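Local atomic coordinates of putative NADP oxidoreductase BF3122 (Bacteroides fragilis, PDB entry 3D1L), a protein that is of unproven function but probably acts as an oxidoreductase that binds NADP in a Rossmann-type domain. Residues Asp78-Val89 / Ile105-Val114. Residues are numbered along the deposited sequence; the frame is centred on the assembly and turned at random.
Sequences DSAFAELLQGIV and IPMNVWEGHV
Phe81 and Trp110 meet in an offset edge-to-face pair: the edge of the phenyl ring comes over one face of the indole, centroids of the phenyl and six-membered rings 5.5 Å apart and planes at 62°. The closest approach, Phe81 CZ to Trp110 CZ2, is 3.9 Å. Val109 CG2 lies over the same indole face and also touches Phe81 CE1, while Ile105 CD1 packs against Phe81 CE2 at 4.2 Å. One turn further along the helix, Leu85 forks between two rings. Its side chain leaves the helix with CG anti to the backbone N (chi1 -173°), which sends CD1 to Trp110 CZ3 and CD2 over the face of the His113 imidazole, 3.8 Å from its centroid and 18° off the normal, a CH-pi contact. Val89 brings CG1 to the indole edge, 3.8 Å from Trp110 CZ3, and CB against Val114 CG1. Helix 78-89 follows parallel strand 71-74, and the connection 105-114 runs between strands 97-100 and 117-122; the two pack together on the side of the Rossmann-type sheet where Val74 of strand 71-74 touches both Phe81 and Trp110. His100 of strand 97-100 meets the indole with its ring roughly parallel to it. The imidazole is held from within its own segment: His113 ND1 donates to Val109 O at 3.1 Å, the acceptor near the ring plane, which helps to hold the ring's rotation against Leu85. Ile105 O accepts a hydrogen bond from Arg171 NH2, tying the start of 105-114 to helix 168-198.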
loop_
_atom_site.group_PDB
_atom_site.type_symbol
_atom_site.label_atom_id
_atom_site.label_comp_id
_atom_site.label_asym_id
_atom_site.label_seq_id
_atom_site.Cartn_x
_atom_site.Cartn_y
_atom_site.Cartn_z
ATOM N N ASP B 78 5.470 -22.811 -14.883
ATOM C CA ASP B 78 6.417 -23.556 -15.722
ATOM C C ASP B 78 6.199 -25.082 -15.591
ATOM O O ASP B 78 6.023 -25.782 -16.597
ATOM C CB ASP B 78 7.875 -23.184 -15.393
ATOM C CG ASP B 78 8.156 -21.678 -15.498
ATOM O OD1 ASP B 78 9.101 -21.305 -16.226
ATOM O OD2 ASP B 78 7.451 -20.871 -14.847
ATOM N N SER B 79 6.181 -25.583 -14.353
ATOM C CA SER B 79 6.021 -27.024 -14.070
ATOM C C SER B 79 4.800 -27.696 -14.724
ATOM O O SER B 79 4.778 -28.922 -14.926
ATOM C CB SER B 79 6.023 -27.266 -12.557
ATOM N N ALA B 80 3.787 -26.899 -15.053
ATOM C CA ALA B 80 2.618 -27.406 -15.769
ATOM C C ALA B 80 2.738 -27.233 -17.306
ATOM O O ALA B 80 2.115 -27.974 -18.069
ATOM C CB ALA B 80 1.346 -26.752 -15.231
ATOM N N PHE B 81 3.560 -26.279 -17.742
ATOM C CA PHE B 81 3.783 -26.021 -19.165
ATOM C C PHE B 81 4.231 -27.271 -19.920
ATOM O O PHE B 81 3.446 -27.808 -20.670
ATOM C CB PHE B 81 4.773 -24.867 -19.388
ATOM C CG PHE B 81 4.233 -23.766 -20.272
ATOM C CD1 PHE B 81 4.196 -23.916 -21.658
ATOM C CD2 PHE B 81 3.743 -22.576 -19.706
ATOM C CE1 PHE B 81 3.673 -22.901 -22.473
ATOM C CE2 PHE B 81 3.221 -21.544 -20.508
ATOM C CZ PHE B 81 3.184 -21.711 -21.896
ATOM N N ALA B 82 5.471 -27.737 -19.718
ATOM C CA ALA B 82 6.013 -28.908 -20.442
ATOM C C ALA B 82 5.075 -30.076 -20.394
ATOM O O ALA B 82 4.667 -30.612 -21.423
ATOM C CB ALA B 82 7.333 -29.338 -19.859
ATOM N N GLU B 83 4.784 -30.466 -19.156
ATOM C CA GLU B 83 3.848 -31.512 -18.812
ATOM C C GLU B 83 2.629 -31.466 -19.719
ATOM O O GLU B 83 2.149 -32.503 -20.186
ATOM C CB GLU B 83 3.423 -31.334 -17.345
ATOM C CG GLU B 83 2.387 -32.355 -16.864
ATOM C CD GLU B 83 1.887 -32.128 -15.435
ATOM O OE1 GLU B 83 2.638 -31.574 -14.595
ATOM O OE2 GLU B 83 0.732 -32.528 -15.156
ATOM N N LEU B 84 2.157 -30.249 -19.984
ATOM C CA LEU B 84 0.834 -30.050 -20.558
ATOM C C LEU B 84 0.824 -29.422 -21.947
ATOM O O LEU B 84 -0.235 -29.267 -22.551
ATOM C CB LEU B 84 -0.035 -29.237 -19.582
ATOM C CG LEU B 84 -0.146 -29.688 -18.106
ATOM C CD1 LEU B 84 -1.077 -28.745 -17.346
ATOM C CD2 LEU B 84 -0.585 -31.154 -17.927
ATOM N N LEU B 85 2.005 -29.102 -22.450
ATOM C CA LEU B 85 2.160 -28.375 -23.693
ATOM C C LEU B 85 1.514 -29.067 -24.874
ATOM O O LEU B 85 0.758 -28.430 -25.586
ATOM C CB LEU B 85 3.636 -28.095 -23.987
ATOM C CG LEU B 85 3.950 -27.181 -25.177
ATOM C CD1 LEU B 85 3.082 -25.929 -25.179
ATOM C CD2 LEU B 85 5.425 -26.786 -25.216
ATOM N N GLN B 86 1.805 -30.357 -25.074
ATOM C CA GLN B 86 1.299 -31.077 -26.239
ATOM C C GLN B 86 -0.180 -31.440 -26.104
ATOM O O GLN B 86 -0.892 -31.550 -27.114
ATOM C CB GLN B 86 2.162 -32.298 -26.552
ATOM C CG GLN B 86 3.492 -31.950 -27.230
ATOM C CD GLN B 86 4.479 -31.265 -26.293
ATOM O OE1 GLN B 86 5.037 -31.890 -25.390
ATOM N NE2 GLN B 86 4.696 -29.974 -26.510
ATOM N N GLY B 87 -0.629 -31.604 -24.856
ATOM C CA GLY B 87 -2.036 -31.786 -24.524
ATOM C C GLY B 87 -2.804 -30.500 -24.800
ATOM O O GLY B 87 -4.000 -30.536 -25.113
ATOM N N ILE B 88 -2.112 -29.361 -24.706
ATOM C CA ILE B 88 -2.696 -28.071 -25.096
ATOM C C ILE B 88 -2.765 -27.914 -26.617
ATOM O O ILE B 88 -3.756 -27.387 -27.141
ATOM C CB ILE B 88 -1.930 -26.859 -24.501
ATOM C CG1 ILE B 88 -2.050 -26.827 -22.958
ATOM C CG2 ILE B 88 -2.401 -25.524 -25.182
ATOM C CD1 ILE B 88 -0.848 -26.200 -22.241
ATOM N N VAL B 89 -1.720 -28.362 -27.323
ATOM C CA VAL B 89 -1.600 -28.043 -28.755
ATOM C C VAL B 89 -2.167 -29.008 -29.809
ATOM O O VAL B 89 -2.459 -28.562 -30.919
ATOM C CB VAL B 89 -0.141 -27.613 -29.151
ATOM C CG1 VAL B 89 0.379 -26.547 -28.180
ATOM C CG2 VAL B 89 0.819 -28.819 -29.250
ATOM N N ILE B 105 8.566 -15.514 -19.376
ATOM C CA ILE B 105 8.714 -16.689 -20.233
ATOM C C ILE B 105 8.861 -16.200 -21.671
ATOM O O ILE B 105 8.032 -15.424 -22.141
ATOM C CB ILE B 105 7.507 -17.639 -20.128
ATOM C CG1 ILE B 105 7.403 -18.258 -18.737
ATOM C CG2 ILE B 105 7.581 -18.759 -21.164
ATOM C CD1 ILE B 105 6.119 -19.140 -18.602
ATOM N N PRO B 106 9.906 -16.659 -22.382
ATOM C CA PRO B 106 10.092 -16.198 -23.763
ATOM C C PRO B 106 8.974 -16.688 -24.665
ATOM O O PRO B 106 8.377 -17.736 -24.390
ATOM C CB PRO B 106 11.423 -16.829 -24.178
ATOM C CG PRO B 106 11.668 -17.913 -23.229
ATOM C CD PRO B 106 10.946 -17.619 -21.963
HETATM N N MSE B 107 8.678 -15.943 -25.731
HETATM C CA MSE B 107 7.691 -16.394 -26.718
HETATM C C MSE B 107 8.086 -17.711 -27.373
HETATM O O MSE B 107 7.215 -18.483 -27.771
HETATM C CB MSE B 107 7.496 -15.348 -27.807
HETATM C CG MSE B 107 6.406 -15.688 -28.797
HETATM SE SE MSE B 107 6.172 -14.310 -30.146
HETATM C CE MSE B 107 7.794 -14.543 -31.164
ATOM N N ASN B 108 9.392 -17.966 -27.461
ATOM C CA ASN B 108 9.923 -19.124 -28.206
ATOM C C ASN B 108 9.543 -20.488 -27.637
ATOM O O ASN B 108 9.766 -21.498 -28.290
ATOM C CB ASN B 108 11.453 -19.028 -28.425
ATOM C CG ASN B 108 12.257 -19.102 -27.114
ATOM O OD1 ASN B 108 11.792 -19.639 -26.105
ATOM N ND2 ASN B 108 13.470 -18.558 -27.135
ATOM N N VAL B 109 8.961 -20.526 -26.439
ATOM C CA VAL B 109 8.415 -21.786 -25.938
ATOM C C VAL B 109 7.565 -22.471 -27.000
ATOM O O VAL B 109 7.695 -23.670 -27.227
ATOM C CB VAL B 109 7.617 -21.632 -24.613
ATOM C CG1 VAL B 109 8.521 -21.203 -23.574
ATOM C CG2 VAL B 109 6.450 -20.626 -24.728
ATOM N N TRP B 110 6.721 -21.694 -27.672
ATOM C CA TRP B 110 5.801 -22.231 -28.665
ATOM C C TRP B 110 6.406 -22.670 -29.990
ATOM O O TRP B 110 5.755 -23.401 -30.734
ATOM C CB TRP B 110 4.749 -21.188 -28.990
ATOM C CG TRP B 110 3.926 -20.760 -27.833
ATOM C CD1 TRP B 110 3.920 -19.529 -27.229
ATOM C CD2 TRP B 110 2.956 -21.550 -27.149
ATOM N NE1 TRP B 110 3.002 -19.510 -26.208
ATOM C CE2 TRP B 110 2.393 -20.736 -26.137
ATOM C CE3 TRP B 110 2.497 -22.869 -27.296
ATOM C CZ2 TRP B 110 1.400 -21.200 -25.271
ATOM C CZ3 TRP B 110 1.509 -23.327 -26.421
ATOM C CH2 TRP B 110 0.976 -22.491 -25.425
ATOM N N GLU B 111 7.601 -22.177 -30.318
ATOM C CA GLU B 111 8.111 -22.336 -31.675
ATOM C C GLU B 111 8.458 -23.788 -31.996
ATOM O O GLU B 111 9.086 -24.486 -31.193
ATOM C CB GLU B 111 9.262 -21.367 -31.973
ATOM C CG GLU B 111 10.682 -21.875 -31.747
ATOM C CD GLU B 111 11.719 -20.970 -32.398
ATOM O OE1 GLU B 111 11.730 -20.904 -33.643
ATOM O OE2 GLU B 111 12.523 -20.328 -31.676
ATOM N N GLY B 112 8.014 -24.241 -33.166
ATOM C CA GLY B 112 8.141 -25.648 -33.530
ATOM C C GLY B 112 6.938 -26.466 -33.080
ATOM O O GLY B 112 6.690 -27.548 -33.617
ATOM N N HIS B 113 6.181 -25.953 -32.104
ATOM C CA HIS B 113 5.000 -26.663 -31.587
ATOM C C HIS B 113 3.699 -26.295 -32.291
ATOM O O HIS B 113 2.850 -27.162 -32.512
ATOM C CB HIS B 113 4.876 -26.478 -30.070
ATOM C CG HIS B 113 6.010 -27.083 -29.302
ATOM N ND1 HIS B 113 6.919 -26.327 -28.591
ATOM C CD2 HIS B 113 6.394 -28.372 -29.148
ATOM C CE1 HIS B 113 7.817 -27.122 -28.034
ATOM N NE2 HIS B 113 7.515 -28.371 -28.352
ATOM N N VAL B 114 3.532 -25.017 -32.624
ATOM C CA VAL B 114 2.340 -24.539 -33.339
ATOM C C VAL B 114 2.680 -23.478 -34.369
ATOM O O VAL B 114 3.653 -22.741 -34.214
ATOM C CB VAL B 114 1.245 -23.948 -32.389
ATOM C CG1 VAL B 114 0.440 -25.066 -31.723
ATOM C CG2 VAL B 114 1.842 -22.997 -31.374
#